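PDB 2JFR: Ser-thr phosphatase MSPP from Mycobacterium smegmatis, which probably removes phosphate from phosphoserine and phosphothreonine residues of proteins, as a metal-dependent phosphatase of the PPM (PP2C) family. Local coordinates for residues 46-51 against 74-79; 36-41 against 157-162; 3-8 against 95-100; 64-69 against 104-109; 189-194 against 218-223. All blocks are in the same frame, centred on the assembly; numbering follows the deposited sequence.

Interaction 1. Residues 46-51 against 74-79; sequences SATALK and NLRVFE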
# COMPACT_ATOMS: atom_id res chain seq x y z
N SER A 46 -0.55 6.40 -10.43
CA SER A 46 0.28 5.86 -9.32
C SER A 46 1.69 6.42 -9.41
O SER A 46 2.26 6.80 -8.38
CB SER A 46 0.23 4.35 -9.33
OG SER A 46 0.65 3.85 -10.60
N ALA A 47 2.27 6.48 -10.60
CA ALA A 47 3.65 7.00 -10.71
C ALA A 47 3.71 8.43 -10.30
O ALA A 47 4.64 8.86 -9.60
CB ALA A 47 4.15 6.84 -12.13
N THR A 48 2.74 9.25 -10.74
CA THR A 48 2.77 10.66 -10.42
C THR A 48 2.56 10.84 -8.91
O THR A 48 3.20 11.69 -8.31
CB THR A 48 1.68 11.41 -11.20
OG1 THR A 48 1.93 11.28 -12.60
CG2 THR A 48 1.64 12.87 -10.84
N ALA A 49 1.64 10.08 -8.34
CA ALA A 49 1.39 10.21 -6.90
C ALA A 49 2.69 9.99 -6.12
O ALA A 49 2.97 10.74 -5.20
CB ALA A 49 0.32 9.25 -6.45
N LEU A 50 3.43 8.94 -6.47
CA LEU A 50 4.64 8.65 -5.70
C LEU A 50 5.75 9.65 -5.95
O LEU A 50 6.49 9.98 -5.02
CB LEU A 50 5.09 7.21 -5.93
CG LEU A 50 4.13 6.14 -5.46
CD1 LEU A 50 4.80 4.79 -5.57
CD2 LEU A 50 3.63 6.39 -4.03
N LYS A 51 5.88 10.15 -7.18
CA LYS A 51 6.88 11.18 -7.45
C LYS A 51 6.59 12.41 -6.61
O LYS A 51 7.49 13.03 -6.02
CB LYS A 51 6.92 11.50 -8.93
CG LYS A 51 8.00 12.45 -9.34
CD LYS A 51 8.12 12.71 -10.83
CE LYS A 51 9.39 13.51 -11.18
NZ LYS A 51 9.53 13.74 -12.65
N ASN A 74 -2.53 14.21 -4.47
CA ASN A 74 -3.91 14.20 -4.93
C ASN A 74 -4.17 15.30 -5.96
O ASN A 74 -4.75 15.05 -7.00
CB ASN A 74 -4.84 14.34 -3.73
CG ASN A 74 -6.26 14.33 -4.17
OD1 ASN A 74 -6.75 13.32 -4.65
ND2 ASN A 74 -6.93 15.47 -4.06
N LEU A 75 -3.77 16.50 -5.60
CA LEU A 75 -4.08 17.64 -6.47
C LEU A 75 -3.35 17.49 -7.80
O LEU A 75 -3.93 17.79 -8.84
CB LEU A 75 -3.73 18.95 -5.76
CG LEU A 75 -4.13 20.20 -6.54
CD1 LEU A 75 -5.64 20.24 -6.72
CD2 LEU A 75 -3.64 21.42 -5.80
N ARG A 76 -2.12 17.08 -7.78
CA ARG A 76 -1.36 16.97 -9.03
C ARG A 76 -1.94 15.92 -9.92
O ARG A 76 -2.10 16.14 -11.12
CB ARG A 76 0.14 16.70 -8.76
CG ARG A 76 0.99 16.84 -9.97
CD ARG A 76 1.09 18.29 -10.45
NE ARG A 76 1.21 18.49 -11.88
CZ ARG A 76 0.47 19.23 -12.70
NH1 ARG A 76 -0.58 19.94 -12.30
NH2 ARG A 76 0.79 19.27 -13.99
N VAL A 77 -2.30 14.75 -9.38
CA VAL A 77 -2.95 13.73 -10.20
C VAL A 77 -4.26 14.21 -10.75
O VAL A 77 -4.57 14.00 -11.91
CB VAL A 77 -3.05 12.41 -9.45
CG1 VAL A 77 -3.81 11.38 -10.28
CG2 VAL A 77 -1.68 11.86 -9.06
N PHE A 78 -5.05 14.86 -9.90
CA PHE A 78 -6.36 15.36 -10.37
C PHE A 78 -6.19 16.45 -11.44
O PHE A 78 -6.96 16.43 -12.44
CB PHE A 78 -7.17 15.88 -9.20
CG PHE A 78 -8.50 16.42 -9.64
CD1 PHE A 78 -9.44 15.60 -10.25
CD2 PHE A 78 -8.82 17.72 -9.42
CE1 PHE A 78 -10.66 16.09 -10.68
CE2 PHE A 78 -10.04 18.26 -9.83
CZ PHE A 78 -10.96 17.39 -10.44
N GLU A 79 -5.23 17.32 -11.29
CA GLU A 79 -4.98 18.32 -12.33
C GLU A 79 -4.57 17.67 -13.63
O GLU A 79 -4.99 18.12 -14.71
CB GLU A 79 -3.89 19.29 -11.86
CG GLU A 79 -4.37 20.24 -10.76
CD GLU A 79 -3.20 20.98 -10.11
OE1 GLU A 79 -2.01 20.71 -10.43
OE2 GLU A 79 -3.45 21.87 -9.22

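Interaction 2. Residues 36-41 against 157-162; sequences DGFGAR and TRALGI. With MG (magnesium ion), chain B; MN (manganese (II) ion), chain C.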
# COMPACT_ATOMS: atom_id res chain seq x y z
N ASP A 36 -1.66 1.82 -6.08
CA ASP A 36 -2.29 0.93 -7.06
C ASP A 36 -3.20 1.78 -7.94
O ASP A 36 -4.27 2.22 -7.52
CB ASP A 36 -3.10 -0.15 -6.33
CG ASP A 36 -3.84 -1.08 -7.28
OD1 ASP A 36 -3.90 -0.74 -8.48
OD2 ASP A 36 -4.34 -2.11 -6.79
N GLY A 37 -2.74 2.04 -9.15
CA GLY A 37 -3.52 2.82 -10.10
C GLY A 37 -4.63 2.02 -10.71
O GLY A 37 -4.58 0.81 -10.83
N PHE A 38 -5.64 2.75 -11.18
CA PHE A 38 -6.76 2.20 -11.89
C PHE A 38 -7.16 3.12 -13.03
O PHE A 38 -6.90 4.33 -12.97
CB PHE A 38 -7.97 1.92 -11.00
CG PHE A 38 -8.67 3.13 -10.46
CD1 PHE A 38 -9.69 3.75 -11.21
CD2 PHE A 38 -8.28 3.66 -9.22
CE1 PHE A 38 -10.34 4.86 -10.77
CE2 PHE A 38 -9.01 4.82 -8.79
CZ PHE A 38 -10.01 5.39 -9.60
N GLY A 39 -7.86 2.56 -13.98
CA GLY A 39 -8.37 3.28 -15.12
C GLY A 39 -7.37 3.28 -16.27
O GLY A 39 -6.27 2.76 -16.20
N ALA A 40 -7.82 3.93 -17.36
CA ALA A 40 -7.00 3.96 -18.57
C ALA A 40 -5.65 4.58 -18.34
O ALA A 40 -4.70 4.24 -19.05
CB ALA A 40 -7.72 4.73 -19.67
N ARG A 41 -5.54 5.50 -17.39
CA ARG A 41 -4.29 6.15 -17.10
C ARG A 41 -3.88 5.86 -15.63
O ARG A 41 -3.19 6.66 -15.00
CB ARG A 41 -4.35 7.63 -17.39
CG ARG A 41 -4.47 8.01 -18.84
CD ARG A 41 -4.63 9.47 -19.20
NE ARG A 41 -3.42 10.21 -18.91
CZ ARG A 41 -3.19 11.49 -18.99
NH1 ARG A 41 -4.15 12.29 -19.41
NH2 ARG A 41 -2.03 12.03 -18.67
N THR A 157 -14.13 3.22 -2.45
CA THR A 157 -14.91 4.29 -1.89
C THR A 157 -14.09 5.54 -1.65
O THR A 157 -14.67 6.61 -1.43
CB THR A 157 -15.60 3.87 -0.59
OG1 THR A 157 -14.57 3.43 0.30
CG2 THR A 157 -16.62 2.79 -0.84
N ARG A 158 -12.75 5.47 -1.72
CA ARG A 158 -11.89 6.61 -1.63
C ARG A 158 -10.70 6.33 -2.55
O ARG A 158 -10.27 5.19 -2.65
CB ARG A 158 -11.32 6.93 -0.26
CG ARG A 158 -12.30 7.06 0.87
CD ARG A 158 -11.63 7.50 2.16
NE ARG A 158 -12.18 7.00 3.35
CZ ARG A 158 -11.65 6.99 4.57
NH1 ARG A 158 -10.49 7.62 4.74
NH2 ARG A 158 -12.29 6.41 5.57
N ALA A 159 -10.22 7.38 -3.21
CA ALA A 159 -9.09 7.25 -4.12
C ALA A 159 -8.43 8.57 -4.25
O ALA A 159 -9.05 9.62 -4.08
CB ALA A 159 -9.53 6.72 -5.46
N LEU A 160 -7.15 8.54 -4.61
CA LEU A 160 -6.37 9.70 -4.88
C LEU A 160 -6.41 10.05 -6.35
O LEU A 160 -6.35 9.20 -7.23
CB LEU A 160 -4.95 9.42 -4.36
CG LEU A 160 -3.97 10.57 -4.38
CD1 LEU A 160 -2.97 10.49 -3.26
CD2 LEU A 160 -3.26 10.65 -5.74
N GLY A 161 -6.52 11.36 -6.60
CA GLY A 161 -6.44 11.87 -7.92
C GLY A 161 -7.74 12.03 -8.67
O GLY A 161 -7.72 12.43 -9.83
N ILE A 162 -8.90 11.78 -8.00
CA ILE A 162 -10.22 11.81 -8.66
C ILE A 162 -10.97 13.07 -8.36
O ILE A 162 -12.03 13.29 -9.01
CB ILE A 162 -11.05 10.54 -8.34
CG1 ILE A 162 -11.51 10.48 -6.88
CG2 ILE A 162 -10.30 9.30 -8.78
CD1 ILE A 162 -12.58 9.47 -6.63
MG MG B . -4.54 -1.20 -10.32
MN MN C . -4.93 -3.89 -7.73
O HOH W 1 -4.93 -3.23 -9.85
O HOH W 2 -4.90 -1.51 -12.33
O HOH W 3 -2.54 -1.66 -10.63
O HOH W 4 -6.51 -1.03 -9.79
O HOH W 5 -6.90 -3.34 -7.85

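Interaction 3. Residues 3-8 against 95-100; sequences ASVLSA and VAVFEP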
# COMPACT_ATOMS: atom_id res chain seq x y z
N ALA A 3 19.49 0.11 14.46
CA ALA A 3 18.68 1.12 13.77
C ALA A 3 17.19 0.77 13.83
O ALA A 3 16.81 -0.39 13.95
CB ALA A 3 19.10 1.21 12.34
N SER A 4 16.37 1.76 13.63
CA SER A 4 14.93 1.53 13.58
C SER A 4 14.54 0.74 12.36
O SER A 4 13.63 -0.10 12.47
CB SER A 4 14.20 2.86 13.62
OG SER A 4 14.38 3.45 14.89
N VAL A 5 15.13 0.98 11.24
CA VAL A 5 14.92 0.20 10.02
C VAL A 5 16.22 -0.56 9.78
O VAL A 5 17.26 0.03 9.55
CB VAL A 5 14.51 1.02 8.80
CG1 VAL A 5 14.41 0.17 7.59
CG2 VAL A 5 13.20 1.79 9.10
N LEU A 6 16.12 -1.87 9.77
CA LEU A 6 17.27 -2.74 9.46
C LEU A 6 17.45 -2.88 8.00
O LEU A 6 18.55 -2.77 7.48
CB LEU A 6 17.10 -4.06 10.13
CG LEU A 6 16.93 -4.07 11.63
CD1 LEU A 6 16.82 -5.47 12.16
CD2 LEU A 6 18.13 -3.34 12.28
N SER A 7 16.37 -3.17 7.25
CA SER A 7 16.46 -3.21 5.82
C SER A 7 15.03 -3.25 5.27
O SER A 7 14.05 -3.32 6.00
CB SER A 7 17.26 -4.39 5.32
OG SER A 7 16.48 -5.56 5.37
N ALA A 8 14.98 -3.08 3.99
CA ALA A 8 13.72 -3.02 3.27
C ALA A 8 13.92 -3.60 1.90
O ALA A 8 15.04 -3.65 1.37
CB ALA A 8 13.18 -1.62 3.18
N VAL A 95 3.98 4.75 4.53
CA VAL A 95 4.51 4.57 5.88
C VAL A 95 5.74 5.42 6.03
O VAL A 95 6.64 5.38 5.21
CB VAL A 95 4.86 3.08 6.11
CG1 VAL A 95 5.65 2.91 7.39
CG2 VAL A 95 3.61 2.22 6.11
N ALA A 96 5.78 6.19 7.12
CA ALA A 96 6.98 6.88 7.52
C ALA A 96 7.42 6.31 8.86
O ALA A 96 6.68 6.39 9.84
CB ALA A 96 6.78 8.38 7.62
N VAL A 97 8.63 5.74 8.88
CA VAL A 97 9.14 5.11 10.10
C VAL A 97 9.83 6.18 10.94
O VAL A 97 11.06 6.20 11.10
CB VAL A 97 10.02 3.89 9.83
CG1 VAL A 97 10.32 3.19 11.11
CG2 VAL A 97 9.35 2.95 8.82
N PHE A 98 9.03 7.11 11.45
CA PHE A 98 9.54 8.17 12.31
C PHE A 98 10.03 7.62 13.64
O PHE A 98 9.48 6.65 14.17
CB PHE A 98 8.44 9.17 12.62
CG PHE A 98 7.89 9.95 11.47
CD1 PHE A 98 8.71 10.78 10.73
CD2 PHE A 98 6.54 9.91 11.15
CE1 PHE A 98 8.18 11.54 9.70
CE2 PHE A 98 5.99 10.70 10.15
CZ PHE A 98 6.84 11.51 9.44
N GLU A 99 11.03 8.30 14.17
CA GLU A 99 11.45 8.10 15.54
C GLU A 99 10.38 8.58 16.50
O GLU A 99 9.50 9.38 16.15
CB GLU A 99 12.76 8.85 15.81
CG GLU A 99 13.91 8.29 15.02
CD GLU A 99 14.20 6.85 15.37
OE1 GLU A 99 14.51 6.55 16.54
OE2 GLU A 99 14.08 5.98 14.49
N PRO A 100 10.43 8.18 17.78
CA PRO A 100 9.48 8.66 18.77
C PRO A 100 9.37 10.16 18.85
O PRO A 100 8.27 10.70 19.06
CB PRO A 100 10.01 8.04 20.08
CG PRO A 100 10.68 6.82 19.63
CD PRO A 100 11.34 7.15 18.32

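Interaction 4. Residues 64-69 against 104-109; sequences DGLLEA and GPLVVN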
# COMPACT_ATOMS: atom_id res chain seq x y z
N ASP A 64 3.14 16.39 9.52
CA ASP A 64 2.35 17.35 8.75
C ASP A 64 2.82 17.44 7.31
O ASP A 64 2.03 17.60 6.40
CB ASP A 64 2.47 18.73 9.38
CG ASP A 64 1.61 18.88 10.63
OD1 ASP A 64 0.81 18.00 10.93
OD2 ASP A 64 1.74 19.93 11.30
N GLY A 65 4.14 17.32 7.11
CA GLY A 65 4.70 17.33 5.78
C GLY A 65 4.30 16.16 4.95
O GLY A 65 4.08 16.28 3.74
N LEU A 66 4.20 15.01 5.56
CA LEU A 66 3.71 13.82 4.88
C LEU A 66 2.28 14.00 4.47
O LEU A 66 1.90 13.69 3.34
CB LEU A 66 3.88 12.59 5.79
CG LEU A 66 3.36 11.27 5.23
CD1 LEU A 66 4.04 10.95 3.93
CD2 LEU A 66 3.49 10.16 6.24
N LEU A 67 1.47 14.50 5.38
CA LEU A 67 0.06 14.72 5.05
C LEU A 67 -0.09 15.74 3.94
O LEU A 67 -0.91 15.58 3.02
CB LEU A 67 -0.76 15.12 6.28
CG LEU A 67 -0.88 14.03 7.30
CD1 LEU A 67 -1.43 14.60 8.60
CD2 LEU A 67 -1.78 12.92 6.77
N GLU A 68 0.70 16.81 3.98
CA GLU A 68 0.74 17.82 2.92
C GLU A 68 1.14 17.19 1.58
O GLU A 68 0.58 17.51 0.55
CB GLU A 68 1.65 18.98 3.26
CG GLU A 68 1.60 20.10 2.24
CD GLU A 68 0.29 20.64 1.79
OE1 GLU A 68 -0.79 20.60 2.43
OE2 GLU A 68 0.23 21.25 0.68
N ALA A 69 2.12 16.30 1.63
CA ALA A 69 2.61 15.66 0.40
C ALA A 69 1.54 14.79 -0.21
O ALA A 69 1.42 14.73 -1.43
CB ALA A 69 3.86 14.86 0.72
N GLY A 104 6.60 8.74 16.23
CA GLY A 104 6.65 7.35 15.97
C GLY A 104 6.10 6.98 14.59
O GLY A 104 5.56 7.83 13.86
N PRO A 105 6.21 5.72 14.23
CA PRO A 105 5.83 5.27 12.87
C PRO A 105 4.39 5.62 12.56
O PRO A 105 3.49 5.51 13.42
CB PRO A 105 6.09 3.80 12.91
CG PRO A 105 7.25 3.67 13.89
CD PRO A 105 6.86 4.63 14.98
N LEU A 106 4.17 6.03 11.32
CA LEU A 106 2.87 6.55 10.90
C LEU A 106 2.47 5.95 9.55
O LEU A 106 3.33 5.81 8.68
CB LEU A 106 2.97 8.08 10.78
CG LEU A 106 1.63 8.84 10.69
CD1 LEU A 106 0.94 8.84 12.02
CD2 LEU A 106 1.88 10.22 10.21
N VAL A 107 1.21 5.63 9.43
CA VAL A 107 0.61 5.23 8.12
C VAL A 107 -0.40 6.24 7.71
O VAL A 107 -1.21 6.74 8.51
CB VAL A 107 0.06 3.81 8.15
CG1 VAL A 107 -1.02 3.59 9.19
CG2 VAL A 107 -0.43 3.37 6.77
N VAL A 108 -0.38 6.56 6.40
CA VAL A 108 -1.39 7.39 5.76
C VAL A 108 -1.90 6.56 4.58
O VAL A 108 -1.11 6.09 3.78
CB VAL A 108 -0.80 8.72 5.30
CG1 VAL A 108 -1.90 9.56 4.62
CG2 VAL A 108 -0.16 9.47 6.44
N ASN A 109 -3.22 6.37 4.49
CA ASN A 109 -3.71 5.45 3.49
C ASN A 109 -5.06 5.88 2.95
O ASN A 109 -5.95 6.38 3.64
CB ASN A 109 -3.77 4.02 4.02
CG ASN A 109 -4.74 3.82 5.24
OD1 ASN A 109 -5.77 3.17 5.07
ND2 ASN A 109 -4.36 4.38 6.34

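Interaction 5. Residues 189-194 against 218-223; sequences FAAADE and NDAGGS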
# COMPACT_ATOMS: atom_id res chain seq x y z
N PHE A 189 -3.61 -10.65 -2.27
CA PHE A 189 -4.67 -11.44 -1.69
C PHE A 189 -5.78 -11.75 -2.66
O PHE A 189 -6.87 -12.16 -2.30
CB PHE A 189 -5.17 -10.83 -0.37
CG PHE A 189 -4.35 -11.18 0.84
CD1 PHE A 189 -4.78 -12.20 1.70
CD2 PHE A 189 -3.20 -10.48 1.15
CE1 PHE A 189 -4.06 -12.52 2.82
CE2 PHE A 189 -2.48 -10.80 2.26
CZ PHE A 189 -2.91 -11.82 3.11
N ALA A 190 -5.54 -11.59 -3.97
CA ALA A 190 -6.60 -11.88 -4.95
C ALA A 190 -7.05 -13.31 -4.92
O ALA A 190 -8.22 -13.57 -5.25
CB ALA A 190 -6.09 -11.54 -6.34
N ALA A 191 -6.14 -14.26 -4.66
CA ALA A 191 -6.44 -15.66 -4.88
C ALA A 191 -5.70 -16.66 -4.01
O ALA A 191 -6.23 -17.72 -3.75
CB ALA A 191 -6.15 -16.04 -6.37
N ALA A 192 -4.44 -16.38 -3.67
CA ALA A 192 -3.62 -17.40 -3.08
C ALA A 192 -4.04 -17.79 -1.72
O ALA A 192 -4.71 -17.09 -0.98
CB ALA A 192 -2.20 -16.85 -3.01
N ASP A 193 -3.62 -18.99 -1.31
CA ASP A 193 -3.83 -19.48 0.02
C ASP A 193 -3.16 -18.56 1.04
O ASP A 193 -1.97 -18.27 0.93
CB ASP A 193 -3.20 -20.90 0.12
CG ASP A 193 -3.46 -21.55 1.47
OD1 ASP A 193 -4.42 -22.31 1.42
OD2 ASP A 193 -2.73 -21.38 2.41
N GLU A 194 -3.91 -18.18 2.06
CA GLU A 194 -3.37 -17.28 3.07
C GLU A 194 -2.13 -17.87 3.77
O GLU A 194 -1.21 -17.13 4.01
CB GLU A 194 -4.42 -17.00 4.11
CG GLU A 194 -3.97 -16.07 5.26
CD GLU A 194 -5.02 -15.88 6.32
OE1 GLU A 194 -6.21 -16.07 6.00
OE2 GLU A 194 -4.70 -15.50 7.47
N ASN A 218 1.43 -14.82 -8.34
CA ASN A 218 1.48 -15.20 -9.74
C ASN A 218 1.06 -16.64 -9.92
O ASN A 218 0.25 -16.96 -10.81
CB ASN A 218 2.92 -14.96 -10.20
CG ASN A 218 2.97 -15.00 -11.71
OD1 ASN A 218 2.86 -16.08 -12.28
ND2 ASN A 218 3.13 -13.89 -12.37
N ASP A 219 1.59 -17.54 -9.11
CA ASP A 219 1.28 -18.93 -9.19
C ASP A 219 -0.21 -19.21 -8.99
O ASP A 219 -0.75 -20.14 -9.55
CB ASP A 219 2.03 -19.72 -8.16
CG ASP A 219 3.48 -19.93 -8.34
OD1 ASP A 219 4.05 -19.44 -9.34
OD2 ASP A 219 4.09 -20.58 -7.48
N ALA A 220 -0.86 -18.38 -8.20
CA ALA A 220 -2.30 -18.48 -7.92
C ALA A 220 -3.15 -17.95 -9.03
O ALA A 220 -4.39 -18.05 -8.92
CB ALA A 220 -2.62 -17.80 -6.60
N GLY A 221 -2.55 -17.39 -10.07
CA GLY A 221 -3.27 -16.93 -11.23
C GLY A 221 -2.85 -15.56 -11.69
O GLY A 221 -3.04 -15.20 -12.84
N GLY A 222 -2.29 -14.76 -10.80
CA GLY A 222 -1.77 -13.47 -11.21
C GLY A 222 -2.83 -12.60 -11.86
O GLY A 222 -2.53 -11.84 -12.78
N SER A 223 -4.07 -12.62 -11.34
CA SER A 223 -5.16 -11.88 -11.96
C SER A 223 -4.94 -10.38 -11.92
O SER A 223 -5.54 -9.68 -12.73
CB SER A 223 -6.50 -12.22 -11.33
OG SER A 223 -6.54 -11.91 -9.97

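Interaction 1. Residues 46-51 against 74-79
Thr-48 and Val-77 meet where helix 46-51 lies beside helix 74-79, the two running roughly antiparallel, 145° between their directions, with their axes 8.9 Å apart at closest approach. Followed outward, Thr-48 first offers CB, which stands 4.0 Å from Val-77 CG2. Its methyl then goes a step further: with OG1 at chi1 -62°, CG2 lies anti to the backbone N and points across the groove, 3.9 Å from Val-77 CG2. The other branch, OG1, turns back along its own helix and is hydrogen-bonded to His-44 O, so the polar end of this threonine is satisfied within the turn and the methyl is left for packing. That double role suits threonine to a partly exposed helix-helix seam. The same methyl also passes Arg-76 CG obliquely, although Arg-76 was modelled in two conformers and this touch is less certain.

Val-77 CG2 meets both Thr-48 and Ala-49. Besides the threonine it approaches the backbone Ala-49 N at 3.8 Å and Ala-49 CB at 4.2 Å. Alanine fits here because its small side chain lets the valine methyl come down onto the helix backbone, at the pair whose CA atoms are the nearest, 6.5 Å apart. Below this seam Ala-49 also touches Thr-90 of strand 89-96 and Leu-160. An antiparallel helix pair laid over one sheet of a beta sandwich is a hallmark of the PP2C fold.

Interaction 2. Residues 36-41 against 157-162
Phe-38 holds CG between its own backbone N and carbonyl carbon (chi1 69°), a turn that carries the ring over to Ala-159 and Ile-162 although its CB does not face them. Ile-162, with CG1 at chi1 69°, has CG2 left beside its backbone N, where it meets the ring. Ala-159 CB sits at the ring edge, near its plane, 3.9 Å from Phe-38 CE2, while Ile-162 CG2 comes in obliquely, 4.0 Å from Phe-38 CZ. A small methyl suits the edge position, and the branched isoleucine covers the next corner. No hydrogen bond crosses the contact.

The aromatic residue follows directly on the metal-binding pair. Asp-36 splits its carboxylate between two ions: OD1 binds magnesium at 2.0 Å and OD2 binds manganese at 2.1 Å. Gly-37 O is a further magnesium ligand at 2.1 Å, and one water bridges both ions, as expected for the binuclear centre of PPM phosphatases. Asp-186 and Asp-224 also bind the manganese. The Phe-38 side chain lies about 3 Å from a bound phosphate ion, consistent with a place at the edge of the active site.

Strand 31-38 runs beside strand 89-96, with Phe-38 bonded through its backbone to Gly-89. Loop 157-162 lies against the same sheet, Leu-160 touching Thr-90 and Leu-92 of strand 89-96 and Val-77 of helix 63-81.

Interaction 3. Residues 3-8 against 95-100
Ser-4 OG donates a short hydrogen bond, 2.6 Å long, to Glu-99 OE2, which receives it through its syn lone pair, on the side of the other carboxylate oxygen. The glutamate gets there by folding: CG lies beside the backbone N and the chain bends again at chi2 (-62°), curling the carboxylate toward Ser-4, while Ser-4 CB itself comes within 3.2 Å of Glu-99 OE2. A short serine side chain and a longer, flexible glutamate thus complement each other at the rim, where the negative charge of Glu-99, an exposed residue, would remain compatible with solvent.

Further in, the contact is apolar. Val-5 CG2 settles over the branch point of Val-97, 3.8 Å from Val-97 CG1, so that one methyl touches both branches of the other valine as the two side chains pass at a slant. The beta-branched Val-5 is at home in the extended chain of strand 5-13 and presents a broad methyl surface. Val-97 is presented by an inverse gamma turn of which it is the centre, closed by a weak bond of 2.9 Å from Phe-98 N to Ala-96 O.

The contact spans the two sheets of the sandwich. Strand 5-13 is an outermost strand of one sheet, beside strand 226-233, and strand 89-96 is the middle strand of the other, between 31-38 and 106-110; Tyr-32 and Ile-231 pack on Val-5, and Leu-233 on Val-97.

Interaction 4. Residues 64-69 against 104-109
In the helix-on-sheet layer of this fold, Leu-66 and Leu-67 of helix 64-69 bear down on Val-108 of strand 106-109. Helix and strand run almost in the same direction, at 16°, and their axes are 10.0 Å apart at closest approach, a gap bridged by side chains alone. Leu-66 and Val-108 meet tip to tip, Leu-66 CD2 resting 3.7 Å from Val-108 CG2. Because Leu-66 CG is anti to its backbone N (chi1 177°), the side chain stretches down to the sheet, and the same CD2 also comes 4.3 Å from Leu-106 CD2. Leu-67 arrives at a slant from the next helix position: its CD2 touches both branches of the valine, 3.8 Å from Val-108 CG2 and 4.0 Å from Val-108 CG1.

Long leucines suit the helix, since they span the interlayer gap, whereas the beta-branched valine suits the strand and spreads two methyls beneath them. Leu-106 and Val-108, alternate residues of the strand, point toward the helix; Val-107 between them points away. Leu-53 and Phe-57 of helix 42-59 press on Leu-66 as well. Such an apolar interface, helices over one sheet of a beta sandwich, is typical of the alpha-beta-beta-alpha architecture of PP2C phosphatases.

Interaction 5. Residues 189-194 against 218-223
Ala-220 provides most of the apolar contact, its CB set against Ala-192 and Ala-191 in turn. Ala-220 CB lies 3.7 Å from Ala-192 CB and equally close to the backbone, 3.7 Å from Ala-192 CA; Ala-191 CB is 4.0 Å from Ala-220 CB. With only methyls meeting at Ala-191, Ala-192 and Ala-220, the backbones can draw together, and the CA atoms of Ala-192 and Ala-220 are 5.1 Å apart. Alanine is therefore well fitted to all three places.

Methyl groups also meet polar atoms, without any hydrogen bond across the contact. Ala-191 CB rests 3.7 Å from Ala-220 O, and Ala-190 CB is 3.7 Å from Ser-223 OG. The serine hydroxyl is set there by chi1 61°, between its own backbone N and carbonyl carbon.

The turn that presents Ala-220 is a Schellman motif ending helix 206-219: Gly-221 takes a phi of 134°, which glycine tolerates readily, and its N bonds back to Asn-218 O at 2.9 Å. On the facing side Asp-193 is the N-cap of helix 194-201, its OD2 accepting a bond from Leu-196 N, so one helix begins close to where another stops.

Backbone polar groups have partners beyond the contact. Arg-148 bonds to both Phe-189 O and Ala-192 O, and Arg-18 to Ser-223 O. The Ala-190 side chain lies about 5 Å from a further bound magnesium, not the one held by Asp-36.

How the interactions relate
Interactions 1 and 2 abut, with centres 10 Å apart: Asn-74 OD1 accepts a probable hydrogen bond of 2.8 Å from Gly-161 N, tying helix 63-81 to the loop that packs on Phe-38 near the metals. Interaction 4 uses an earlier part of that same helix, its centre 16 Å from interaction 1. Interactions 3 and 4 meet through neighbouring strands, where Ala-96 N and Leu-106 O are 2.9 Å apart; both lie away from the metal sites. Interaction 5 is centred 22 Å from interaction 2 without touching it; both relate to the metal centre through the chain, 36-41 supplying Asp-36 and Gly-37, and 218-223 leading directly into Asp-224.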